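Local coordinates for acyl-coenzyme A oxidase 3 (Yarrowia lipolytica, PDB 5YS9), which catalyses the FAD-dependent oxidation of saturated acyl-CoA to (2E)-enoyl-CoA with oxygen, forming hydrogen peroxide, in peroxisomal fatty acid beta-oxidation, at residues E103-L106 with R107-H111; I120-G123 with V124-L128; M309-D312 with S313-S317; T416-C419 with A420-D424; W448-Q451 with C452-G456. All blocks are in the same frame, centred on the assembly; numbering follows the deposited sequence.

Interaction 1: E103-L106 with R107-H111; sequences EALL and RSQLH
Helix 101-111 of the N-terminal family region is bound turn to turn here, with Leu105 and Leu106 meeting Ser108, Gln109 and Leu110 as its backbone winds on. Three ordinary helical bonds carry most of the backbone load: Arg107 N to Glu103 O at 2.7 Å, Ser108 N to Ala104 O at 3.1 Å, and Leu110 N to Leu106 O at 2.9 Å, the last of them nearly straight. Gln109 N is held less firmly, by weak bonds to both Leu105 O and Leu106 O. A side-chain bond is added one step away: Ser108 OG, placed between its backbone N and carbonyl carbon (chi1 86°), turns back along the helix and gives a hydrogen bond of 3.2 Å to Leu105 O, reaching it from above the carbonyl plane. Leu110 lays its CG over the preceding turn, 3.1 Å from Leu106 O. Gln109 runs extended beyond CG and angles across Leu106, so that OE1 comes within 3.1 Å of Leu106 CD1, while Leu105 CG stands beside the same oxygen at 4.2 Å. Outside the helix, Glu103 pairs with Arg57 and Arg107 with Glu61, both on helix 49-63, and Arg107 has a second carboxylate in Asp99. Gln109 NE2 is hydrogen-bonded to Asp312 of helix 300-330. The amide therefore has two unlike ends, OE1 among apolar carbons of Leu105, Leu106 and Phe315 and NE2 at a carboxylate, and the bond to Asp312 probably fixes which way round it is turned.

Interaction 2: I120-G123 with V124-L128; sequences IRLG and VHTGL
Gly123 O is gripped by two backbone donors at once, Gly127 N at 2.7 Å and Leu128 N at 3.2 Å. The second lies in the carbonyl plane, whereas the first is tilted 26° from it, so one oxygen serves both an ordinary helical turn and a wider one. Val124 N to Ile120 O and Thr126 N to Leu122 O, both at 2.9 Å, keep the ordinary helical spacing. The widening is a pi-type turn at residues 124-128, set within helix 116-136 of the N-terminal family region. Val124 faces the turn before it with both methyls: CG1 rests 3.4 Å from Ile120 O, and CG2 rests 3.5 Å from Arg121 O. Its chi1 of -60° sets CG1 anti to the carbonyl carbon, where it also meets Ile120 CG2 at 4.3 Å; the side chain comes about as near to the bound FAD. Were Val124 cut back to alanine, Ile120 CG2 would probably lose its apolar partner and a gap would open beside the FAD. One step round the helix, Leu122 leans across Thr126, CG to CB at 4.1 Å. Arg121 points elsewhere, to a salt bridge with Asp260 and hydrogen bonds with Ser207 and with Tyr676 of the second subunit. His125 takes Gly158 N on its ND1 and sets its ring against that of Tyr157.

Interaction 3: M309-D312 with S313-S317; sequences MIAD and SFFVS
From Met309 to Ser317 the backbone runs as continuous helix, with Phe315 N bonded to Ala311 O at 2.9 Å, almost in line with the carbonyl, and Val316 N bonded to Asp312 O at 3.0 Å. The ring of Phe315 packs on Ala311, while Phe314 meets only its carbonyl. Phe315, its CG anti to the carbonyl carbon (chi1 -78°), swings its ring back along the helix, bringing CD2 to 3.2 Å from Ala311 O and CE2 to 4.1 Å from Ala311 CB. Phe314 takes the other course, with CG anti to its own N (chi1 163°); its CB touches Ala311 O at 3.1 Å, and CD2 comes over one face of the Phe315 ring, 3.8 Å above the plane and offset toward the rim. Without the ring, as with a serine in place of Phe315, Ala311 CB is likely to lose its aromatic cover, with a gap left where Leu106 and Leu110 of helix 101-111 now pack. The serines lie on the side of the helix turned to helix 391-428. Ser317 doubles a backbone bond there: its OG, at 2.8 Å, and its N reach Ser313 O from opposite faces of the carbonyl plane. Asp312 holds its carboxylate out to Arg119 of helix 116-136 in a salt bridge. With all of residues 309-317 buried, the helix brings one charge into the interior; the paired arginine would be expected to keep that carboxylate ionised, while the serine hydroxyls are drawn in toward backbone carbonyls.

Interaction 4: T416-C419 with A420-D424; sequences TWTC and ANIID
Cys419 lays its sulfur alongside Ile423, SG to CD1 at 3.9 Å, one turn further along helix 391-428. The thiol gets there because SG is anti to the backbone N (chi1 177°), beside the carbonyl carbon and so leaning toward the residues that follow. Ile423 answers by curling inward, its CG1 3.3 Å from Cys419 O. The same oxygen takes Ile423 N in a nearly straight hydrogen bond of 3.0 Å, so amide and side chain close on the same carbonyl. A second pair of like spacing runs next to it: Thr418 CG2 meets Ile422 CD1 at 3.9 Å, the two side chains slanting past one another, and Ile422 CG1 sits 3.3 Å from Thr418 O. Thr418 is thus split in use, its methyl going forward to isoleucine and its OG1 back to Phe414 O. Asn421 folds its amide against the preceding turn, CG 3.2 Å from Trp417 O, yet it is the backbone N that makes the bond to this oxygen, at 2.9 Å; the side-chain ND2 is badly angled for one. Trp417 turns its indole away from the following turn, toward helix 458-477 and the second subunit; it meets Phe414 edge-to-face, and its NE1 is hydrogen-bonded to Gln428 of that subunit. In the helical C-alpha1 region this stretch of helix is enclosed on several flanks: Ile422 packs on Leu358 and Thr362 of helix 349-385, Cys419 on Val316 and Ser317 of helix 300-330, Ile423 on Tyr445 of helix 441-448, and Trp417 on Asn459 and Cys462 of helix 458-477.

Interaction 5: W448-Q451 with C452-G456; sequences WVVQ and CTWEG. With FAD (flavin-adenine dinucleotide), chain C.
With chi1 at 75°, Trp454 holds CG between its backbone N and carbonyl carbon and folds the indole back over Val450, whose own chi1 of 58° leaves CG2 anti to the backbone N and aimed at the ring. CG2 makes a CH-pi contact there, 3.8 Å from the centroid of the six-membered ring and 28° off its normal, with CG1 lying under CZ2 and CH2. The backbone below is a tight turn: Val450 O accepts Trp454 N at 3.0 Å, nearly end-on, and Thr453 N at 2.7 Å from above the carbonyl plane. At the indole edge NE1 bonds Gln451 OE1 at 3.2 Å, the amide standing almost perpendicular to the ring, although the position of that oxygen is less certain. Val450 and Trp454 both line the FAD pocket: Val450 CG2 touches flavin C8M at 3.2 Å, and flavin C6 meets Trp454 CE3 edge-on at 3.5 Å. This turn links helices 441-448 and 458-477; Lys412 of helix 391-428 binds the carbonyls of Gln451, Trp454 and Gly456, and Tyr435 of the second subunit packs on Val450.

Interactions 3, 4 and 5 form one packed group, their centres 10 to 12 Å apart. Trp448 of interaction 5 is wedged between the other two: its NE1 probably bonds Thr416 O at 2.9 Å, and its ring touches Ser313 and Val316. Ser317 OG meets Cys419 SG at 3.4 Å, joining interactions 3 and 4 directly. Interaction 1 is tied to interaction 3 by Gln109 and Leu110, whereas interaction 2 meets interaction 5 through Ile120 CG1 and Trp454 CH2, 4.0 Å apart. Interactions 2 and 5 both border the FAD; the side chains of Trp417 and Met309 lie about 8 and 10 Å from a bound FAD, consistent with a second layer.

Interaction 1: E103-L106 with R107-H111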
# COMPACT_ATOMS: atom_id res chain seq x y z
N GLU A 103 22.97 -21.87 6.47
CA GLU A 103 22.35 -21.60 7.74
C GLU A 103 22.23 -20.11 7.97
O GLU A 103 21.19 -19.63 8.42
CB GLU A 103 23.15 -22.24 8.85
CG GLU A 103 23.00 -23.74 8.90
CD GLU A 103 23.90 -24.36 9.93
OE1 GLU A 103 25.06 -23.94 10.07
OE2 GLU A 103 23.43 -25.27 10.59
N ALA A 104 23.31 -19.40 7.67
CA ALA A 104 23.44 -17.97 7.89
C ALA A 104 22.44 -17.20 7.00
O ALA A 104 21.71 -16.35 7.48
CB ALA A 104 24.87 -17.53 7.64
N LEU A 105 22.37 -17.54 5.73
CA LEU A 105 21.37 -16.90 4.85
C LEU A 105 19.92 -17.07 5.38
O LEU A 105 19.14 -16.12 5.41
CB LEU A 105 21.47 -17.45 3.42
CG LEU A 105 20.49 -16.84 2.40
CD1 LEU A 105 20.76 -15.34 2.25
CD2 LEU A 105 20.55 -17.54 1.06
N LEU A 106 19.62 -18.29 5.83
CA LEU A 106 18.29 -18.69 6.17
C LEU A 106 17.95 -18.15 7.57
O LEU A 106 16.82 -17.75 7.80
CB LEU A 106 18.20 -20.20 6.07
CG LEU A 106 16.99 -20.94 5.51
CD1 LEU A 106 16.37 -20.33 4.26
CD2 LEU A 106 17.42 -22.39 5.25
N ARG A 107 18.94 -18.05 8.44
CA ARG A 107 18.75 -17.37 9.71
C ARG A 107 18.43 -15.88 9.54
O ARG A 107 17.55 -15.37 10.21
CB ARG A 107 19.97 -17.51 10.60
CG ARG A 107 19.72 -17.09 12.03
CD ARG A 107 21.01 -16.87 12.80
NE ARG A 107 21.71 -18.11 13.06
CZ ARG A 107 21.33 -18.99 13.96
NH1 ARG A 107 20.26 -18.77 14.68
NH2 ARG A 107 22.02 -20.09 14.12
N SER A 108 19.13 -15.20 8.65
CA SER A 108 18.83 -13.82 8.39
C SER A 108 17.47 -13.60 7.67
O SER A 108 16.85 -12.57 7.83
CB SER A 108 20.02 -13.09 7.75
OG SER A 108 20.02 -13.25 6.37
N GLN A 109 16.96 -14.59 6.95
CA GLN A 109 15.67 -14.45 6.25
C GLN A 109 14.48 -14.75 7.21
O GLN A 109 13.43 -14.09 7.19
CB GLN A 109 15.57 -15.45 5.10
CG GLN A 109 16.33 -15.16 3.81
CD GLN A 109 16.10 -16.28 2.77
OE1 GLN A 109 16.39 -17.47 3.02
NE2 GLN A 109 15.55 -15.91 1.62
N LEU A 110 14.65 -15.79 7.99
CA LEU A 110 13.71 -16.09 9.06
C LEU A 110 13.53 -14.89 10.03
O LEU A 110 12.42 -14.60 10.44
CB LEU A 110 14.15 -17.34 9.84
CG LEU A 110 14.13 -18.65 9.03
CD1 LEU A 110 14.96 -19.68 9.76
CD2 LEU A 110 12.71 -19.14 8.80
N HIS A 111 14.63 -14.23 10.37
CA HIS A 111 14.63 -13.12 11.29
C HIS A 111 13.94 -11.91 10.67
O HIS A 111 13.41 -11.08 11.41
CB HIS A 111 16.07 -12.74 11.65
CG HIS A 111 16.19 -11.73 12.75
ND1 HIS A 111 17.15 -10.75 12.77
CD2 HIS A 111 15.45 -11.55 13.88
CE1 HIS A 111 17.03 -10.03 13.87
NE2 HIS A 111 16.00 -10.49 14.56

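Interaction 2: I120-G123 with V124-L128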
# COMPACT_ATOMS: atom_id res chain seq x y z
N ILE A 120 19.10 -5.84 7.90
CA ILE A 120 19.74 -5.03 6.87
C ILE A 120 20.87 -4.24 7.45
O ILE A 120 21.90 -4.08 6.80
CB ILE A 120 18.78 -4.05 6.14
CG1 ILE A 120 17.58 -4.80 5.60
CG2 ILE A 120 19.48 -3.36 4.98
CD1 ILE A 120 17.98 -5.96 4.71
N ARG A 121 20.73 -3.78 8.68
CA ARG A 121 21.80 -3.02 9.27
C ARG A 121 23.05 -3.85 9.39
O ARG A 121 24.15 -3.37 9.21
CB ARG A 121 21.41 -2.41 10.61
CG ARG A 121 22.02 -1.03 10.76
CD ARG A 121 21.92 -0.51 12.16
NE ARG A 121 23.09 0.26 12.52
CZ ARG A 121 23.10 1.17 13.46
NH1 ARG A 121 22.01 1.43 14.13
NH2 ARG A 121 24.21 1.82 13.73
N LEU A 122 22.88 -5.12 9.71
CA LEU A 122 23.99 -6.05 9.60
C LEU A 122 24.33 -6.35 8.14
O LEU A 122 25.50 -6.30 7.73
CB LEU A 122 23.64 -7.36 10.28
CG LEU A 122 24.84 -8.25 10.53
CD1 LEU A 122 25.96 -7.44 11.17
CD2 LEU A 122 24.41 -9.44 11.40
N GLY A 123 23.29 -6.66 7.39
CA GLY A 123 23.43 -6.99 5.96
C GLY A 123 24.35 -6.11 5.11
O GLY A 123 25.06 -6.62 4.23
N VAL A 124 24.35 -4.81 5.36
CA VAL A 124 25.18 -3.94 4.55
C VAL A 124 26.66 -4.25 4.67
O VAL A 124 27.37 -4.16 3.70
CB VAL A 124 24.94 -2.44 4.82
CG1 VAL A 124 23.51 -2.06 4.53
CG2 VAL A 124 25.33 -2.05 6.22
N HIS A 125 27.14 -4.53 5.87
CA HIS A 125 28.46 -5.10 6.01
C HIS A 125 28.54 -6.57 5.60
O HIS A 125 29.39 -6.98 4.83
CB HIS A 125 28.94 -4.97 7.45
CG HIS A 125 30.23 -5.67 7.71
ND1 HIS A 125 31.45 -5.05 7.59
CD2 HIS A 125 30.49 -6.96 8.02
CE1 HIS A 125 32.40 -5.92 7.84
NE2 HIS A 125 31.85 -7.08 8.10
N THR A 126 27.62 -7.34 6.12
CA THR A 126 27.70 -8.77 6.03
C THR A 126 27.58 -9.28 4.59
O THR A 126 28.28 -10.20 4.20
CB THR A 126 26.77 -9.42 7.08
OG1 THR A 126 27.57 -10.13 8.03
CG2 THR A 126 25.73 -10.32 6.50
N GLY A 127 26.69 -8.68 3.82
CA GLY A 127 26.57 -9.07 2.43
C GLY A 127 27.14 -8.12 1.41
O GLY A 127 27.90 -8.53 0.55
N LEU A 128 26.74 -6.86 1.46
CA LEU A 128 27.19 -5.93 0.44
C LEU A 128 28.66 -5.57 0.46
O LEU A 128 29.34 -5.71 -0.52
CB LEU A 128 26.36 -4.65 0.50
CG LEU A 128 24.86 -4.75 0.43
CD1 LEU A 128 24.26 -3.40 0.75
CD2 LEU A 128 24.47 -5.18 -0.96

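Interaction 3: M309-D312 with S313-S317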
# COMPACT_ATOMS: atom_id res chain seq x y z
N MET A 309 15.23 -12.89 -2.64
CA MET A 309 14.13 -11.93 -2.53
C MET A 309 12.76 -12.53 -2.85
O MET A 309 11.69 -12.09 -2.32
CB MET A 309 14.40 -10.75 -3.43
CG MET A 309 15.73 -10.11 -3.12
SD MET A 309 15.78 -8.44 -3.75
CE MET A 309 14.82 -7.65 -2.49
N ILE A 310 12.81 -13.51 -3.73
CA ILE A 310 11.61 -14.24 -4.11
C ILE A 310 11.18 -15.06 -2.91
O ILE A 310 10.01 -15.03 -2.59
CB ILE A 310 11.84 -15.15 -5.34
CG1 ILE A 310 12.14 -14.29 -6.56
CG2 ILE A 310 10.59 -15.97 -5.63
CD1 ILE A 310 12.98 -15.02 -7.58
N ALA A 311 12.13 -15.76 -2.29
CA ALA A 311 11.92 -16.43 -1.01
C ALA A 311 11.48 -15.48 0.15
O ALA A 311 10.56 -15.81 0.86
CB ALA A 311 13.16 -17.22 -0.61
N ASP A 312 12.12 -14.32 0.32
CA ASP A 312 11.69 -13.31 1.30
C ASP A 312 10.21 -12.97 1.11
O ASP A 312 9.52 -12.73 2.09
CB ASP A 312 12.49 -11.98 1.18
CG ASP A 312 13.93 -12.08 1.67
OD1 ASP A 312 14.26 -13.07 2.33
OD2 ASP A 312 14.77 -11.17 1.37
N SER A 313 9.74 -12.90 -0.14
CA SER A 313 8.35 -12.57 -0.40
C SER A 313 7.45 -13.66 0.22
O SER A 313 6.35 -13.37 0.79
CB SER A 313 8.07 -12.37 -1.89
OG SER A 313 8.80 -11.25 -2.40
N PHE A 314 7.93 -14.89 0.12
CA PHE A 314 7.25 -15.98 0.77
C PHE A 314 7.26 -15.85 2.28
O PHE A 314 6.20 -15.88 2.94
CB PHE A 314 7.86 -17.33 0.37
CG PHE A 314 7.49 -18.44 1.30
CD1 PHE A 314 6.21 -18.95 1.27
CD2 PHE A 314 8.39 -18.91 2.26
CE1 PHE A 314 5.83 -19.97 2.12
CE2 PHE A 314 8.02 -19.92 3.14
CZ PHE A 314 6.74 -20.46 3.06
N PHE A 315 8.47 -15.75 2.82
CA PHE A 315 8.68 -15.66 4.22
C PHE A 315 7.87 -14.59 4.95
O PHE A 315 7.42 -14.83 6.06
CB PHE A 315 10.17 -15.48 4.51
CG PHE A 315 10.97 -16.75 4.40
CD1 PHE A 315 10.65 -17.86 5.20
CD2 PHE A 315 12.04 -16.86 3.51
CE1 PHE A 315 11.40 -19.03 5.12
CE2 PHE A 315 12.78 -18.04 3.41
CZ PHE A 315 12.47 -19.11 4.21
N VAL A 316 7.69 -13.41 4.33
CA VAL A 316 6.85 -12.37 4.90
C VAL A 316 5.37 -12.65 4.67
O VAL A 316 4.59 -12.51 5.57
CB VAL A 316 7.24 -10.94 4.41
CG1 VAL A 316 6.31 -9.85 4.97
CG2 VAL A 316 8.64 -10.65 4.86
N SER A 317 5.00 -12.98 3.44
CA SER A 317 3.60 -13.15 3.11
C SER A 317 2.85 -14.17 3.99
O SER A 317 1.71 -13.90 4.37
CB SER A 317 3.42 -13.55 1.64
OG SER A 317 3.74 -12.46 0.81

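Interaction 4: T416-C419 with A420-D424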
# COMPACT_ATOMS: atom_id res chain seq x y z
N THR A 416 7.85 -9.34 -5.16
CA THR A 416 7.95 -8.26 -4.19
C THR A 416 6.68 -7.41 -4.17
O THR A 416 6.13 -7.20 -3.09
CB THR A 416 9.24 -7.44 -4.29
OG1 THR A 416 9.40 -6.85 -5.59
CG2 THR A 416 10.40 -8.34 -3.98
N TRP A 417 6.20 -6.98 -5.33
CA TRP A 417 4.91 -6.28 -5.39
C TRP A 417 3.74 -7.09 -4.80
O TRP A 417 2.89 -6.54 -4.09
CB TRP A 417 4.53 -5.89 -6.82
CG TRP A 417 5.10 -4.63 -7.35
CD1 TRP A 417 5.33 -3.43 -6.68
CD2 TRP A 417 5.47 -4.41 -8.69
NE1 TRP A 417 5.84 -2.50 -7.54
CE2 TRP A 417 5.91 -3.06 -8.79
CE3 TRP A 417 5.47 -5.21 -9.84
CZ2 TRP A 417 6.35 -2.50 -9.99
CZ3 TRP A 417 5.90 -4.64 -11.05
CH2 TRP A 417 6.34 -3.31 -11.10
N THR A 418 3.69 -8.37 -5.12
CA THR A 418 2.66 -9.22 -4.62
C THR A 418 2.69 -9.32 -3.08
O THR A 418 1.64 -9.23 -2.46
CB THR A 418 2.70 -10.61 -5.28
OG1 THR A 418 2.33 -10.46 -6.66
CG2 THR A 418 1.68 -11.54 -4.63
N CYS A 419 3.89 -9.47 -2.49
CA CYS A 419 4.02 -9.49 -1.06
C CYS A 419 3.44 -8.20 -0.44
O CYS A 419 2.74 -8.26 0.56
CB CYS A 419 5.49 -9.75 -0.60
SG CYS A 419 5.73 -9.70 1.22
N ALA A 420 3.74 -7.06 -1.05
CA ALA A 420 3.17 -5.79 -0.63
C ALA A 420 1.66 -5.84 -0.69
O ALA A 420 1.00 -5.46 0.25
CB ALA A 420 3.72 -4.62 -1.45
N ASN A 421 1.11 -6.35 -1.78
CA ASN A 421 -0.34 -6.34 -1.93
C ASN A 421 -1.01 -7.22 -0.87
O ASN A 421 -2.13 -6.94 -0.47
CB ASN A 421 -0.75 -6.81 -3.33
CG ASN A 421 -0.22 -5.92 -4.43
OD1 ASN A 421 0.00 -4.73 -4.21
ND2 ASN A 421 -0.01 -6.50 -5.61
N ILE A 422 -0.34 -8.31 -0.49
CA ILE A 422 -0.88 -9.29 0.43
C ILE A 422 -0.91 -8.71 1.84
O ILE A 422 -1.91 -8.82 2.56
CB ILE A 422 -0.04 -10.61 0.44
CG1 ILE A 422 -0.26 -11.40 -0.86
CG2 ILE A 422 -0.41 -11.47 1.66
CD1 ILE A 422 0.63 -12.64 -0.99
N ILE A 423 0.20 -8.10 2.23
CA ILE A 423 0.25 -7.38 3.49
C ILE A 423 -0.93 -6.40 3.52
O ILE A 423 -1.72 -6.40 4.48
CB ILE A 423 1.58 -6.64 3.71
CG1 ILE A 423 2.77 -7.62 3.83
CG2 ILE A 423 1.53 -5.82 5.00
CD1 ILE A 423 4.13 -6.97 3.58
N ASP A 424 -1.08 -5.62 2.44
CA ASP A 424 -2.09 -4.61 2.40
C ASP A 424 -3.50 -5.18 2.43
O ASP A 424 -4.33 -4.71 3.17
CB ASP A 424 -1.95 -3.73 1.16
CG ASP A 424 -2.77 -2.47 1.27
OD1 ASP A 424 -2.39 -1.63 2.08
OD2 ASP A 424 -3.80 -2.33 0.61

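Interaction 5: W448-Q451 with C452-G456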
# COMPACT_ATOMS: atom_id res chain seq x y z
N TRP A 448 8.47 -3.49 4.30
CA TRP A 448 8.59 -4.31 3.10
C TRP A 448 8.85 -3.55 1.81
O TRP A 448 9.58 -4.01 0.96
CB TRP A 448 7.38 -5.22 2.91
CG TRP A 448 7.51 -6.06 1.67
CD1 TRP A 448 6.92 -5.82 0.48
CD2 TRP A 448 8.35 -7.18 1.48
NE1 TRP A 448 7.31 -6.74 -0.43
CE2 TRP A 448 8.20 -7.60 0.16
CE3 TRP A 448 9.21 -7.89 2.31
CZ2 TRP A 448 8.86 -8.69 -0.35
CZ3 TRP A 448 9.86 -8.98 1.80
CH2 TRP A 448 9.69 -9.36 0.49
N VAL A 449 8.22 -2.42 1.67
CA VAL A 449 7.99 -1.77 0.41
C VAL A 449 9.27 -1.37 -0.35
O VAL A 449 9.28 -1.31 -1.56
CB VAL A 449 6.94 -0.66 0.61
CG1 VAL A 449 7.45 0.73 0.30
CG2 VAL A 449 5.66 -0.99 -0.11
N VAL A 450 10.34 -1.11 0.38
CA VAL A 450 11.60 -0.75 -0.23
C VAL A 450 12.15 -1.86 -1.14
O VAL A 450 12.89 -1.58 -2.05
CB VAL A 450 12.63 -0.29 0.82
CG1 VAL A 450 12.88 -1.36 1.86
CG2 VAL A 450 13.92 0.15 0.16
N GLN A 451 11.73 -3.09 -0.90
CA GLN A 451 12.17 -4.25 -1.67
C GLN A 451 11.83 -4.08 -3.15
O GLN A 451 12.48 -4.63 -4.01
CB GLN A 451 11.47 -5.51 -1.17
CG GLN A 451 11.86 -5.96 0.22
CD GLN A 451 12.85 -7.08 0.21
OE1 GLN A 451 14.05 -6.86 0.17
NE2 GLN A 451 12.37 -8.29 0.24
N CYS A 452 10.75 -3.38 -3.42
CA CYS A 452 10.41 -2.97 -4.76
C CYS A 452 11.33 -1.95 -5.40
O CYS A 452 11.39 -1.85 -6.60
CB CYS A 452 8.96 -2.51 -4.82
SG CYS A 452 7.82 -3.70 -4.13
N THR A 453 11.98 -1.12 -4.59
CA THR A 453 12.82 -0.06 -5.14
C THR A 453 14.30 -0.43 -5.25
O THR A 453 14.90 -0.24 -6.28
CB THR A 453 12.61 1.25 -4.35
OG1 THR A 453 11.33 1.79 -4.69
CG2 THR A 453 13.64 2.28 -4.69
N TRP A 454 14.86 -0.96 -4.18
CA TRP A 454 16.25 -1.40 -4.14
C TRP A 454 16.48 -2.77 -4.76
O TRP A 454 15.56 -3.51 -4.99
CB TRP A 454 16.80 -1.32 -2.72
CG TRP A 454 16.35 -2.36 -1.76
CD1 TRP A 454 15.80 -3.54 -2.05
CD2 TRP A 454 16.44 -2.30 -0.34
NE1 TRP A 454 15.52 -4.24 -0.91
CE2 TRP A 454 15.91 -3.49 0.16
CE3 TRP A 454 16.91 -1.35 0.57
CZ2 TRP A 454 15.83 -3.77 1.52
CZ3 TRP A 454 16.83 -1.62 1.91
CH2 TRP A 454 16.30 -2.82 2.37
N GLU A 455 17.73 -3.09 -5.05
CA GLU A 455 18.05 -4.33 -5.73
C GLU A 455 17.37 -4.37 -7.07
O GLU A 455 16.91 -5.40 -7.52
CB GLU A 455 17.62 -5.53 -4.90
CG GLU A 455 18.42 -5.75 -3.63
CD GLU A 455 19.85 -6.17 -3.88
OE1 GLU A 455 20.13 -6.83 -4.88
OE2 GLU A 455 20.71 -5.85 -3.05
N GLY A 456 17.29 -3.20 -7.69
CA GLY A 456 16.70 -3.07 -9.00
C GLY A 456 15.29 -2.59 -8.89
O GLY A 456 14.46 -3.27 -8.35
PA FAD C . 15.87 5.91 -10.21
O1A FAD C . 16.24 7.30 -10.56
O2A FAD C . 16.62 4.77 -10.77
O5B FAD C . 14.37 5.74 -10.67
C5B FAD C . 13.36 6.59 -10.15
C4B FAD C . 12.02 6.31 -10.81
O4B FAD C . 12.13 6.52 -12.21
C3B FAD C . 11.63 4.87 -10.61
O3B FAD C . 10.23 4.80 -10.38
C2B FAD C . 11.89 4.22 -11.93
O2B FAD C . 10.88 3.27 -12.18
C1B FAD C . 11.82 5.34 -12.93
N9A FAD C . 12.81 5.04 -13.99
C8A FAD C . 14.14 5.06 -13.88
N7A FAD C . 14.71 4.70 -15.05
C5A FAD C . 13.74 4.45 -15.91
C6A FAD C . 13.65 4.02 -17.32
N6A FAD C . 14.75 3.79 -18.05
N1A FAD C . 12.42 3.87 -17.84
C2A FAD C . 11.31 4.09 -17.13
N3A FAD C . 11.32 4.48 -15.85
C4A FAD C . 12.48 4.67 -15.21
N1 FAD C . 22.06 1.89 -2.27
C2 FAD C . 23.29 1.48 -1.95
O2 FAD C . 24.17 1.51 -2.80
N3 FAD C . 23.62 1.05 -0.74
C4 FAD C . 22.74 0.98 0.23
O4 FAD C . 23.08 0.58 1.34
C4X FAD C . 21.37 1.41 -0.03
N5 FAD C . 20.44 1.37 0.92
C5X FAD C . 19.20 1.78 0.65
C6 FAD C . 18.28 1.73 1.67
C7 FAD C . 17.00 2.14 1.45
C7M FAD C . 16.02 2.07 2.58
C8 FAD C . 16.60 2.64 0.11
C8M FAD C . 15.20 3.08 -0.15
C9 FAD C . 17.52 2.68 -0.91
C9A FAD C . 18.82 2.27 -0.69
N10 FAD C . 19.77 2.30 -1.71
C10 FAD C . 21.07 1.89 -1.38
C1' FAD C . 19.46 2.80 -3.05
C2' FAD C . 18.64 1.89 -3.94
O2' FAD C . 19.47 0.82 -4.36
C3' FAD C . 18.16 2.70 -5.15
O3' FAD C . 17.24 3.65 -4.64
C4' FAD C . 17.45 1.96 -6.28
O4' FAD C . 18.19 0.84 -6.76
C5' FAD C . 17.29 2.87 -7.48
O5' FAD C . 16.43 3.93 -7.17
P FAD C . 16.77 5.43 -7.55
O1P FAD C . 16.51 6.24 -6.34
O2P FAD C . 18.10 5.46 -8.21
O3P FAD C . 15.66 5.77 -8.62